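Local coordinates for protein nicotinate-nucleotide pyrophosphorylase (Pyrococcus furiosus, PDB 2I14) that probably joins nicotinate to the phosphoribosyl group of phosphoribosyl pyrophosphate, with ATP hydrolysis, to make nicotinate mononucleotide for NAD(+) synthesis, at residues Gln117-Ala122 against Met152-Ala157; Val137-Gly141 against Gly293-Ala297; Asp219-Val225 against Glu256-Leu261. All coordinates share one frame; numbering follows the deposited sequence.

Interaction 1 (Gln117-Ala122 against Met152-Ala157); sequences QASGIA and MIDRAA
Ile121 overlaps the flank of the facing helix as a knob in a hole formed by Met152, Ile153, Ala156 and Ala157. The motif is close helix-helix packing within the type II phosphoribosyltransferase fold: helix 108-131 runs into barrel strand 137-139, and helix 150-159 follows that strand. The short axes approach to 8.3 Å at a crossing angle of -43°, with alanines where the backbones come nearest; the CA atoms of Ala122 and Ala156 are 5.0 Å apart.

The two branches of Ile121 divide the hole. Ile121 CG2, anti to the backbone N (chi1 -61° for CG1), rests 3.9 Å from Ala156 CB, while Ile121 CD1 reaches 3.6 Å from Ile153 CG1. The Ile121 and Ile153 side chains cross at about a right angle, and CD1 also meets CG2 of Ile153. Ile298 and Ala299 of helix 296-299 add to this apolar cluster, which is buried and built from hydrocarbon and thioether groups. Met152 bends at chi2 and chi3 and brings its methyl over the first turn of 117-122. Met152 CE lies 3.7 Å from Ala118 CB and 3.9 Å from Ile121 CD1.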
ATOM      1  N   GLN A 117     -11.668  31.625   1.104  1.00 40.03           N
ATOM      2  CA  GLN A 117     -12.578  30.728   1.785  1.00 38.41           C
ATOM      3  C   GLN A 117     -13.906  30.537   1.042  1.00 37.45           C
ATOM      4  O   GLN A 117     -14.491  29.451   1.055  1.00 34.56           O
ATOM      5  CB  GLN A 117     -12.807  31.239   3.208  1.00 38.78           C
ATOM      6  CG  GLN A 117     -13.390  30.211   4.163  1.00 37.83           C
ATOM      7  CD  GLN A 117     -13.595  30.762   5.585  1.00 39.27           C
ATOM      8  OE1 GLN A 117     -14.042  30.035   6.478  1.00 36.46           O
ATOM      9  NE2 GLN A 117     -13.262  32.047   5.796  1.00 37.68           N
ATOM     10  N   ALA A 118     -14.378  31.602   0.401  1.00 36.88           N
ATOM     11  CA  ALA A 118     -15.622  31.545  -0.357  1.00 36.68           C
ATOM     12  C   ALA A 118     -15.412  30.575  -1.507  1.00 37.16           C
ATOM     13  O   ALA A 118     -16.162  29.595  -1.665  1.00 37.94           O
ATOM     14  CB  ALA A 118     -15.974  32.913  -0.893  1.00 35.28           C
ATOM     15  N   SER A 119     -14.385  30.851  -2.308  1.00 36.36           N
ATOM     16  CA  SER A 119     -14.052  29.990  -3.435  1.00 35.83           C
ATOM     17  C   SER A 119     -13.920  28.551  -2.970  1.00 34.51           C
ATOM     18  O   SER A 119     -14.350  27.621  -3.662  1.00 32.38           O
ATOM     19  CB  SER A 119     -12.752  30.455  -4.075  1.00 37.08           C
ATOM     20  OG  SER A 119     -12.981  31.629  -4.841  1.00 41.23           O
ATOM     21  N   GLY A 120     -13.325  28.388  -1.791  1.00 33.78           N
ATOM     22  CA  GLY A 120     -13.154  27.068  -1.227  1.00 35.77           C
ATOM     23  C   GLY A 120     -14.487  26.375  -1.007  1.00 36.72           C
ATOM     24  O   GLY A 120     -14.740  25.287  -1.527  1.00 38.10           O
ATOM     25  N   ILE A 121     -15.359  27.008  -0.234  1.00 37.63           N
ATOM     26  CA  ILE A 121     -16.669  26.440   0.031  1.00 36.69           C
ATOM     27  C   ILE A 121     -17.457  26.174  -1.253  1.00 36.13           C
ATOM     28  O   ILE A 121     -18.074  25.114  -1.406  1.00 35.34           O
ATOM     29  CB  ILE A 121     -17.470  27.358   0.930  1.00 36.97           C
ATOM     30  CG1 ILE A 121     -16.734  27.513   2.260  1.00 36.81           C
ATOM     31  CG2 ILE A 121     -18.862  26.791   1.135  1.00 38.45           C
ATOM     32  CD1 ILE A 121     -17.453  28.368   3.294  1.00 38.28           C
ATOM     33  N   ALA A 122     -17.434  27.131  -2.176  1.00 36.05           N
ATOM     34  CA  ALA A 122     -18.159  26.968  -3.438  1.00 37.21           C
ATOM     35  C   ALA A 122     -17.715  25.709  -4.198  1.00 37.41           C
ATOM     36  O   ALA A 122     -18.529  24.820  -4.483  1.00 37.30           O
ATOM     37  CB  ALA A 122     -17.972  28.203  -4.311  1.00 37.32           C
ATOM     38  N   MET A 152     -21.643  34.497   4.675  1.00 47.73           N
ATOM     39  CA  MET A 152     -20.711  34.308   3.557  1.00 48.25           C
ATOM     40  C   MET A 152     -20.719  32.841   3.155  1.00 46.79           C
ATOM     41  O   MET A 152     -20.724  32.500   1.967  1.00 43.66           O
ATOM     42  CB  MET A 152     -19.282  34.727   3.920  1.00 49.45           C
ATOM     43  CG  MET A 152     -18.390  33.574   4.364  1.00 53.26           C
ATOM     44  SD  MET A 152     -17.079  33.094   3.220  1.00 53.58           S
ATOM     45  CE  MET A 152     -17.947  32.020   2.078  1.00 54.06           C
ATOM     46  N   ILE A 153     -20.744  31.979   4.163  1.00 46.51           N
ATOM     47  CA  ILE A 153     -20.756  30.553   3.928  1.00 46.80           C
ATOM     48  C   ILE A 153     -21.993  30.097   3.174  1.00 47.10           C
ATOM     49  O   ILE A 153     -21.876  29.595   2.056  1.00 47.98           O
ATOM     50  CB  ILE A 153     -20.651  29.768   5.238  1.00 45.94           C
ATOM     51  CG1 ILE A 153     -19.319  30.079   5.905  1.00 44.54           C
ATOM     52  CG2 ILE A 153     -20.767  28.268   4.958  1.00 46.46           C
ATOM     53  CD1 ILE A 153     -19.075  29.269   7.149  1.00 45.57           C
ATOM     54  N   ASP A 154     -23.174  30.265   3.766  1.00 46.81           N
ATOM     55  CA  ASP A 154     -24.396  29.840   3.094  1.00 47.35           C
ATOM     56  C   ASP A 154     -24.529  30.451   1.689  1.00 47.99           C
ATOM     57  O   ASP A 154     -25.069  29.818   0.773  1.00 48.20           O
ATOM     58  CB  ASP A 154     -25.624  30.176   3.935  1.00 47.83           C
ATOM     59  CG  ASP A 154     -25.884  29.149   5.057  1.00 49.73           C
ATOM     60  OD1 ASP A 154     -25.678  27.930   4.834  1.00 45.64           O
ATOM     61  OD2 ASP A 154     -26.324  29.568   6.164  1.00 51.72           O
ATOM     62  N   ARG A 155     -24.023  31.669   1.509  1.00 46.67           N
ATOM     63  CA  ARG A 155     -24.087  32.328   0.213  1.00 45.35           C
ATOM     64  C   ARG A 155     -23.145  31.622  -0.778  1.00 46.99           C
ATOM     65  O   ARG A 155     -23.373  31.628  -1.993  1.00 47.14           O
ATOM     66  CB  ARG A 155     -23.688  33.795   0.378  1.00 43.77           C
ATOM     67  CG  ARG A 155     -24.342  34.754  -0.603  1.00 44.03           C
ATOM     68  CD  ARG A 155     -23.538  34.990  -1.867  1.00 45.36           C
ATOM     69  NE  ARG A 155     -22.695  36.174  -1.761  1.00 46.15           N
ATOM     70  CZ  ARG A 155     -22.120  36.781  -2.794  1.00 48.21           C
ATOM     71  NH1 ARG A 155     -22.283  36.338  -4.035  1.00 47.60           N
ATOM     72  NH2 ARG A 155     -21.370  37.846  -2.585  1.00 51.50           N
ATOM     73  N   ALA A 156     -22.083  31.015  -0.252  1.00 47.15           N
ATOM     74  CA  ALA A 156     -21.107  30.309  -1.079  1.00 45.83           C
ATOM     75  C   ALA A 156     -21.595  28.907  -1.410  1.00 45.52           C
ATOM     76  O   ALA A 156     -21.374  28.410  -2.524  1.00 43.79           O
ATOM     77  CB  ALA A 156     -19.766  30.227  -0.351  1.00 47.59           C
ATOM     78  N   ALA A 157     -22.236  28.267  -0.432  1.00 44.51           N
ATOM     79  CA  ALA A 157     -22.758  26.921  -0.622  1.00 44.87           C
ATOM     80  C   ALA A 157     -23.808  27.025  -1.708  1.00 44.68           C
ATOM     81  O   ALA A 157     -23.979  26.114  -2.526  1.00 44.83           O
ATOM     82  CB  ALA A 157     -23.390  26.411   0.661  1.00 45.13           C
TER

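Interaction 2 (Val137-Gly141 against Gly293-Ala297); sequences VYSFG and GVGGA. With PCP (1-alpha-pyrophosphoryl-2-alpha,3-alpha-dihydroxy-4-beta-cyclopentane-methanol-5-phosphate), chain I.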
ATOM      1  N   VAL A 137     -29.452  19.422  -2.830  1.00 43.13           N
ATOM      2  CA  VAL A 137     -28.485  19.411  -1.729  1.00 42.20           C
ATOM      3  C   VAL A 137     -28.631  20.687  -0.912  1.00 40.72           C
ATOM      4  O   VAL A 137     -28.574  21.796  -1.450  1.00 39.54           O
ATOM      5  CB  VAL A 137     -27.033  19.351  -2.260  1.00 41.98           C
ATOM      6  CG1 VAL A 137     -26.069  19.369  -1.116  1.00 41.46           C
ATOM      7  CG2 VAL A 137     -26.832  18.112  -3.089  1.00 41.64           C
ATOM      8  N   TYR A 138     -28.784  20.537   0.391  1.00 40.58           N
ATOM      9  CA  TYR A 138     -28.952  21.705   1.234  1.00 42.50           C
ATOM     10  C   TYR A 138     -27.832  21.909   2.225  1.00 42.81           C
ATOM     11  O   TYR A 138     -27.452  20.994   2.949  1.00 43.12           O
ATOM     12  CB  TYR A 138     -30.298  21.626   1.972  1.00 43.66           C
ATOM     13  CG  TYR A 138     -31.468  21.449   1.032  1.00 44.19           C
ATOM     14  CD1 TYR A 138     -32.079  20.205   0.856  1.00 43.47           C
ATOM     15  CD2 TYR A 138     -31.892  22.503   0.248  1.00 44.29           C
ATOM     16  CE1 TYR A 138     -33.070  20.028  -0.087  1.00 44.49           C
ATOM     17  CE2 TYR A 138     -32.877  22.339  -0.698  1.00 46.11           C
ATOM     18  CZ  TYR A 138     -33.466  21.102  -0.869  1.00 46.69           C
ATOM     19  OH  TYR A 138     -34.433  20.957  -1.851  1.00 48.49           O
ATOM     20  N   SER A 139     -27.316  23.132   2.254  1.00 44.22           N
ATOM     21  CA  SER A 139     -26.240  23.520   3.169  1.00 44.55           C
ATOM     22  C   SER A 139     -26.745  23.501   4.618  1.00 43.52           C
ATOM     23  O   SER A 139     -27.770  24.084   4.920  1.00 43.09           O
ATOM     24  CB  SER A 139     -25.722  24.919   2.795  1.00 43.37           C
ATOM     25  OG  SER A 139     -24.690  25.328   3.671  1.00 42.69           O
ATOM     26  N   PHE A 140     -26.017  22.822   5.494  1.00 44.65           N
ATOM     27  CA  PHE A 140     -26.375  22.689   6.900  1.00 46.39           C
ATOM     28  C   PHE A 140     -25.172  22.931   7.800  1.00 47.22           C
ATOM     29  O   PHE A 140     -25.285  22.870   9.028  1.00 49.54           O
ATOM     30  CB  PHE A 140     -26.837  21.263   7.194  1.00 46.66           C
ATOM     31  CG  PHE A 140     -28.200  20.922   6.677  1.00 48.37           C
ATOM     32  CD1 PHE A 140     -28.978  21.865   6.009  1.00 49.28           C
ATOM     33  CD2 PHE A 140     -28.726  19.642   6.901  1.00 47.50           C
ATOM     34  CE1 PHE A 140     -30.265  21.539   5.572  1.00 49.76           C
ATOM     35  CE2 PHE A 140     -29.997  19.306   6.475  1.00 47.94           C
ATOM     36  CZ  PHE A 140     -30.776  20.252   5.808  1.00 49.20           C
ATOM     37  N   GLY A 141     -24.024  23.202   7.195  1.00 46.80           N
ATOM     38  CA  GLY A 141     -22.798  23.339   7.961  1.00 46.13           C
ATOM     39  C   GLY A 141     -22.398  24.516   8.819  1.00 46.42           C
ATOM     40  O   GLY A 141     -21.460  24.370   9.598  1.00 47.59           O
ATOM     41  N   GLY A 293     -28.440  16.521   2.748  1.00 44.61           N
ATOM     42  CA  GLY A 293     -28.212  17.576   3.724  1.00 42.44           C
ATOM     43  C   GLY A 293     -26.720  17.529   4.051  1.00 41.49           C
ATOM     44  O   GLY A 293     -26.248  16.622   4.752  1.00 42.54           O
ATOM     45  N   VAL A 294     -25.953  18.482   3.543  1.00 38.59           N
ATOM     46  CA  VAL A 294     -24.521  18.457   3.796  1.00 37.28           C
ATOM     47  C   VAL A 294     -24.022  19.562   4.725  1.00 36.47           C
ATOM     48  O   VAL A 294     -24.350  20.729   4.540  1.00 35.86           O
ATOM     49  CB  VAL A 294     -23.727  18.522   2.468  1.00 35.88           C
ATOM     50  CG1 VAL A 294     -22.227  18.607   2.738  1.00 35.51           C
ATOM     51  CG2 VAL A 294     -24.025  17.305   1.648  1.00 36.23           C
ATOM     52  N   GLY A 295     -23.210  19.181   5.711  1.00 34.33           N
ATOM     53  CA  GLY A 295     -22.669  20.147   6.635  1.00 31.96           C
ATOM     54  C   GLY A 295     -21.217  20.555   6.409  1.00 32.56           C
ATOM     55  O   GLY A 295     -20.889  21.316   5.480  1.00 32.28           O
ATOM     56  N   GLY A 296     -20.349  20.049   7.283  1.00 31.34           N
ATOM     57  CA  GLY A 296     -18.928  20.358   7.249  1.00 31.95           C
ATOM     58  C   GLY A 296     -18.152  20.264   5.952  1.00 32.04           C
ATOM     59  O   GLY A 296     -17.312  21.119   5.700  1.00 32.38           O
ATOM     60  N   ALA A 297     -18.420  19.243   5.140  1.00 32.65           N
ATOM     61  CA  ALA A 297     -17.725  19.057   3.868  1.00 32.43           C
ATOM     62  C   ALA A 297     -17.814  20.270   2.950  1.00 33.78           C
ATOM     63  O   ALA A 297     -17.056  20.385   1.986  1.00 33.25           O
ATOM     64  CB  ALA A 297     -18.270  17.851   3.164  1.00 32.60           C
TER
HETATM   65  C1  PCP I 392     -26.206  17.502  11.743  1.00111.93           C
HETATM   66  C2  PCP I 392     -26.063  19.008  11.427  1.00111.61           C
HETATM   67  C3  PCP I 392     -26.686  19.167  10.018  1.00110.94           C
HETATM   68  C4  PCP I 392     -26.336  17.854   9.282  1.00109.76           C
HETATM   69  C5  PCP I 392     -26.360  16.867  10.398  1.00110.52           C
HETATM   70  CP  PCP I 392     -24.984  17.870   8.499  1.00108.33           C
HETATM   71  O1  PCP I 392     -27.509  17.206  12.478  1.00112.65           O
HETATM   72  O2  PCP I 392     -26.764  19.806  12.384  1.00112.56           O
HETATM   73  O3  PCP I 392     -28.118  19.305  10.044  1.00110.29           O
HETATM   74  OP  PCP I 392     -23.783  18.117   9.312  1.00106.10           O
HETATM   75  P   PCP I 392     -22.350  17.378   9.047  1.00104.66           P
HETATM   76  O1P PCP I 392     -21.307  18.422   9.138  1.00104.02           O
HETATM   77  O2P PCP I 392     -22.430  16.768   7.683  1.00103.28           O
HETATM   78  O3P PCP I 392     -22.208  16.368  10.137  1.00103.89           O
HETATM   79  PA  PCP I 392     -27.968  15.769  12.984  1.00112.98           P
HETATM   80  O1A PCP I 392     -26.837  15.225  13.840  1.00111.85           O
HETATM   81  O2A PCP I 392     -28.188  14.935  11.738  1.00112.50           O
HETATM   82  O3A PCP I 392     -29.277  16.081  13.779  1.00110.50           O
HETATM   83  PB  PCP I 392     -29.803  17.216  14.694  1.00106.90           P
HETATM   84  O1B PCP I 392     -31.096  16.856  15.344  1.00106.90           O
HETATM   85  O2B PCP I 392     -30.058  18.435  13.953  1.00106.05           O
HETATM   86  O3B PCP I 392     -28.821  17.541  15.769  1.00106.94           O
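Segments 137-141 and 293-297 begin as parallel paired strands, Tyr138 with Gly293 and Ser139 with Val294, and their loop ends then come together, Gly141 and Gly295 being nearest (CA to CA 3.5 Å). They belong to the parallel sheet of the alpha/beta-barrel domain of a type II phosphoribosyltransferase. Val294 bonds through both its N and its O: its N donates to Tyr138 O (3.0 Å), and its O accepts from Phe140 N (2.8 Å).

On one side of the sheet Val137 CG1 meets Val294 CG2, and Ile128 of helix 108-131 packs against both valines. Ser139 projects to the Val294 side too, its hydroxyl bonded to Asp154. On the other side lies the Phe140 ring. Its CG stands anti to the carbonyl carbon (chi1 -74°), which brings the ring alongside Gly293, whose CA makes an off-centre CH-pi contact 4.1 Å from the centroid of the Phe140 ring. Tyr138 O lies above one ring face, offset toward the rim. The same ring borders the bound substrate analogue, with Phe140 CD2 3.2 Å from PCP O3.

Beyond the strand, Gly295 is the N-cap of helix 296-299, a glycine-rich start that places backbone N-H groups on the analogue's 5-phosphate and would be expected to stabilise its negative charge. Gly276 N of the same chain and Tyr27 OH of the second subunit also hydrogen-bond PCP. Gly295 N reaches PCP O2P weakly, at 3.2 Å, whereas Gly296 N points almost straight at PCP O1P, 2.6 Å away (178° at the hydrogen).

Interaction 3 (Asp219-Val225 against Glu256-Leu261); sequences DEKVEAV and EVRWEL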
ATOM      1  N   ASP A 219     -35.232   2.118  15.964  1.00 81.85           N
ATOM      2  CA  ASP A 219     -34.463   2.006  14.729  1.00 81.28           C
ATOM      3  C   ASP A 219     -35.142   2.834  13.633  1.00 80.36           C
ATOM      4  O   ASP A 219     -36.341   3.101  13.700  1.00 79.99           O
ATOM      5  CB  ASP A 219     -34.371   0.538  14.297  1.00 82.00           C
ATOM      6  CG  ASP A 219     -33.359   0.316  13.177  1.00 82.83           C
ATOM      7  OD1 ASP A 219     -32.147   0.564  13.404  1.00 82.58           O
ATOM      8  OD2 ASP A 219     -33.776  -0.107  12.073  1.00 81.86           O
ATOM      9  N   GLU A 220     -34.375   3.249  12.627  1.00 79.68           N
ATOM     10  CA  GLU A 220     -34.936   4.045  11.537  1.00 78.44           C
ATOM     11  C   GLU A 220     -36.064   3.256  10.894  1.00 77.59           C
ATOM     12  O   GLU A 220     -37.079   3.822  10.494  1.00 77.56           O
ATOM     13  CB  GLU A 220     -33.884   4.360  10.462  1.00 78.04           C
ATOM     14  CG  GLU A 220     -32.613   5.040  10.949  1.00 79.27           C
ATOM     15  CD  GLU A 220     -31.610   4.068  11.550  1.00 79.99           C
ATOM     16  OE1 GLU A 220     -30.520   4.509  11.976  1.00 79.61           O
ATOM     17  OE2 GLU A 220     -31.911   2.857  11.595  1.00 81.79           O
ATOM     18  N   LYS A 221     -35.875   1.942  10.800  1.00 76.64           N
ATOM     19  CA  LYS A 221     -36.863   1.062  10.185  1.00 75.45           C
ATOM     20  C   LYS A 221     -38.203   1.162  10.892  1.00 74.42           C
ATOM     21  O   LYS A 221     -39.249   1.276  10.257  1.00 74.07           O
ATOM     22  CB  LYS A 221     -36.377  -0.390  10.214  1.00 74.88           C
ATOM     23  CG  LYS A 221     -37.277  -1.348   9.462  1.00 74.45           C
ATOM     24  CD  LYS A 221     -36.576  -2.665   9.189  1.00 75.66           C
ATOM     25  CE  LYS A 221     -36.742  -3.669  10.314  1.00 76.29           C
ATOM     26  NZ  LYS A 221     -38.112  -4.260  10.292  1.00 77.35           N
ATOM     27  N   VAL A 222     -38.161   1.128  12.216  1.00 73.39           N
ATOM     28  CA  VAL A 222     -39.377   1.198  12.998  1.00 71.58           C
ATOM     29  C   VAL A 222     -39.998   2.587  12.936  1.00 71.52           C
ATOM     30  O   VAL A 222     -41.146   2.738  12.527  1.00 72.53           O
ATOM     31  CB  VAL A 222     -39.110   0.822  14.464  1.00 70.41           C
ATOM     32  CG1 VAL A 222     -40.411   0.811  15.231  1.00 70.56           C
ATOM     33  CG2 VAL A 222     -38.436  -0.537  14.538  1.00 68.11           C
ATOM     34  N   GLU A 223     -39.239   3.602  13.325  1.00 70.92           N
ATOM     35  CA  GLU A 223     -39.752   4.968  13.325  1.00 70.95           C
ATOM     36  C   GLU A 223     -40.149   5.508  11.956  1.00 69.21           C
ATOM     37  O   GLU A 223     -40.895   6.483  11.855  1.00 68.20           O
ATOM     38  CB  GLU A 223     -38.733   5.910  13.969  1.00 73.13           C
ATOM     39  CG  GLU A 223     -38.576   5.709  15.459  1.00 75.99           C
ATOM     40  CD  GLU A 223     -37.816   6.841  16.119  1.00 78.12           C
ATOM     41  OE1 GLU A 223     -38.255   8.009  16.004  1.00 79.31           O
ATOM     42  OE2 GLU A 223     -36.781   6.562  16.757  1.00 78.59           O
ATOM     43  N   ALA A 224     -39.653   4.881  10.900  1.00 68.03           N
ATOM     44  CA  ALA A 224     -39.985   5.338   9.563  1.00 67.47           C
ATOM     45  C   ALA A 224     -41.459   5.081   9.281  1.00 67.69           C
ATOM     46  O   ALA A 224     -42.187   6.005   8.905  1.00 66.48           O
ATOM     47  CB  ALA A 224     -39.120   4.635   8.542  1.00 67.00           C
ATOM     48  N   VAL A 225     -41.904   3.834   9.469  1.00 68.24           N
ATOM     49  CA  VAL A 225     -43.309   3.496   9.229  1.00 68.48           C
ATOM     50  C   VAL A 225     -44.214   4.287  10.165  1.00 68.61           C
ATOM     51  O   VAL A 225     -45.266   4.765   9.744  1.00 68.82           O
ATOM     52  CB  VAL A 225     -43.599   1.979   9.379  1.00 67.28           C
ATOM     53  CG1 VAL A 225     -42.923   1.213   8.256  1.00 66.28           C
ATOM     54  CG2 VAL A 225     -43.144   1.487  10.729  1.00 66.94           C
ATOM     55  N   GLU A 256     -33.308  -0.639   3.244  1.00 53.72           N
ATOM     56  CA  GLU A 256     -34.216  -1.278   4.184  1.00 53.42           C
ATOM     57  C   GLU A 256     -35.379  -0.360   4.518  1.00 53.35           C
ATOM     58  O   GLU A 256     -36.519  -0.803   4.643  1.00 53.62           O
ATOM     59  CB  GLU A 256     -33.451  -1.654   5.446  1.00 53.55           C
ATOM     60  CG  GLU A 256     -34.254  -2.344   6.522  1.00 56.26           C
ATOM     61  CD  GLU A 256     -33.364  -2.854   7.651  1.00 59.93           C
ATOM     62  OE1 GLU A 256     -33.855  -3.097   8.775  1.00 61.75           O
ATOM     63  OE2 GLU A 256     -32.150  -3.027   7.418  1.00 62.79           O
ATOM     64  N   VAL A 257     -35.105   0.929   4.651  1.00 53.35           N
ATOM     65  CA  VAL A 257     -36.174   1.862   4.963  1.00 54.86           C
ATOM     66  C   VAL A 257     -37.125   1.922   3.779  1.00 55.96           C
ATOM     67  O   VAL A 257     -38.351   1.782   3.936  1.00 56.11           O
ATOM     68  CB  VAL A 257     -35.636   3.286   5.269  1.00 54.84           C
ATOM     69  CG1 VAL A 257     -36.794   4.277   5.396  1.00 53.94           C
ATOM     70  CG2 VAL A 257     -34.839   3.268   6.558  1.00 54.01           C
ATOM     71  N   ARG A 258     -36.562   2.126   2.592  1.00 56.04           N
ATOM     72  CA  ARG A 258     -37.379   2.184   1.392  1.00 56.79           C
ATOM     73  C   ARG A 258     -38.258   0.940   1.289  1.00 56.98           C
ATOM     74  O   ARG A 258     -39.413   1.024   0.878  1.00 58.40           O
ATOM     75  CB  ARG A 258     -36.500   2.269   0.157  1.00 57.03           C
ATOM     76  CG  ARG A 258     -35.661   3.498   0.103  1.00 57.25           C
ATOM     77  CD  ARG A 258     -34.683   3.379  -1.025  1.00 57.79           C
ATOM     78  NE  ARG A 258     -35.263   3.696  -2.319  1.00 59.27           N
ATOM     79  CZ  ARG A 258     -35.583   4.924  -2.710  1.00 60.88           C
ATOM     80  NH1 ARG A 258     -35.389   5.957  -1.901  1.00 61.55           N
ATOM     81  NH2 ARG A 258     -36.071   5.125  -3.925  1.00 62.06           N
ATOM     82  N   TRP A 259     -37.715  -0.213   1.663  1.00 56.06           N
ATOM     83  CA  TRP A 259     -38.481  -1.439   1.585  1.00 56.02           C
ATOM     84  C   TRP A 259     -39.626  -1.438   2.567  1.00 57.09           C
ATOM     85  O   TRP A 259     -40.787  -1.489   2.167  1.00 57.80           O
ATOM     86  CB  TRP A 259     -37.592  -2.644   1.842  1.00 55.52           C
ATOM     87  CG  TRP A 259     -38.328  -3.947   1.819  1.00 53.78           C
ATOM     88  CD1 TRP A 259     -38.769  -4.657   2.895  1.00 52.93           C
ATOM     89  CD2 TRP A 259     -38.665  -4.715   0.665  1.00 53.61           C
ATOM     90  NE1 TRP A 259     -39.350  -5.824   2.486  1.00 52.32           N
ATOM     91  CE2 TRP A 259     -39.302  -5.887   1.120  1.00 53.65           C
ATOM     92  CE3 TRP A 259     -38.490  -4.529  -0.716  1.00 53.06           C
ATOM     93  CZ2 TRP A 259     -39.765  -6.875   0.245  1.00 53.74           C
ATOM     94  CZ3 TRP A 259     -38.950  -5.511  -1.588  1.00 52.30           C
ATOM     95  CH2 TRP A 259     -39.579  -6.670  -1.101  1.00 53.16           C
ATOM     96  N   GLU A 260     -39.305  -1.372   3.855  1.00 58.11           N
ATOM     97  CA  GLU A 260     -40.342  -1.381   4.877  1.00 59.86           C
ATOM     98  C   GLU A 260     -41.458  -0.388   4.579  1.00 60.26           C
ATOM     99  O   GLU A 260     -42.594  -0.590   5.001  1.00 60.16           O
ATOM    100  CB  GLU A 260     -39.738  -1.094   6.248  1.00 60.36           C
ATOM    101  CG  GLU A 260     -39.778  -2.290   7.189  1.00 61.97           C
ATOM    102  CD  GLU A 260     -39.057  -3.512   6.625  1.00 62.01           C
ATOM    103  OE1 GLU A 260     -38.987  -4.550   7.324  1.00 63.62           O
ATOM    104  OE2 GLU A 260     -38.559  -3.437   5.488  1.00 58.84           O
ATOM    105  N   LEU A 261     -41.133   0.682   3.855  1.00 59.80           N
ATOM    106  CA  LEU A 261     -42.131   1.671   3.500  1.00 59.25           C
ATOM    107  C   LEU A 261     -42.913   1.172   2.310  1.00 60.45           C
ATOM    108  O   LEU A 261     -44.148   1.176   2.322  1.00 61.69           O
ATOM    109  CB  LEU A 261     -41.483   3.011   3.159  1.00 58.40           C
ATOM    110  CG  LEU A 261     -41.031   3.875   4.342  1.00 59.49           C
ATOM    111  CD1 LEU A 261     -40.445   5.167   3.815  1.00 57.78           C
ATOM    112  CD2 LEU A 261     -42.206   4.162   5.282  1.00 58.25           C
TER
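Lys221 leaves its helix with CB beside the carboxylate of Glu256, and its CG, anti to the backbone N (chi1 -174°), lies 3.5 Å from Glu260 CG. Lys221 CD passes 3.6 Å from Glu256 CG, the two side chains crossing at about a right angle, and Lys221 CE lies nearest Glu256 OE1 (3.3 Å). Bends at chi3 and chi4 then bring NZ to Ala319 O of the third subunit, its firmer partner; the salt bridge from Lys221 NZ to Glu260 OE1 (3.1 Å) is less certain.

These are neighbouring helices of the alpha/beta barrel; the axes of the segments 220-225 and 256-261 cross at -39°. Behind the lysine the contact turns apolar: Ala224 CB meets Val257 CG1 at 3.9 Å, and Val225 CG1 meets Leu261 CD2 at 4.2 Å. Asp219 caps the first helix, its OD2 accepting from Lys221 N from above the carboxylate plane.

Asp219 OD2 and Glu256 OE1 are 4.5 Å apart. Glu256 OE1 accepts from Gly322 N of the third subunit and its OE2 meets Arg246 of the fourth, which also bridges Asp219, as does Arg321 of the third. Repulsion in this acidic patch is probably offset by these partners, which suggests that the packing of these helices is tied to assembly of the six chains.

Interactions 1 and 2 share the middle of the chain and touch each other, their centres about 12 Å apart. Strand 137-139 of interaction 2 lies between the two helices of interaction 1 in sequence, so the two contacts draw on consecutive elements. Interaction 3 lies out near the subunit boundaries, its centre about 35 Å from that of interaction 1 and about 24 Å from that of interaction 2, buried with the help of other subunits. Chemistry follows place: apolar interdigitation near the chain centre, backbone pairing and phosphate binding at the strand ends, and charged groups shared between chains at the periphery.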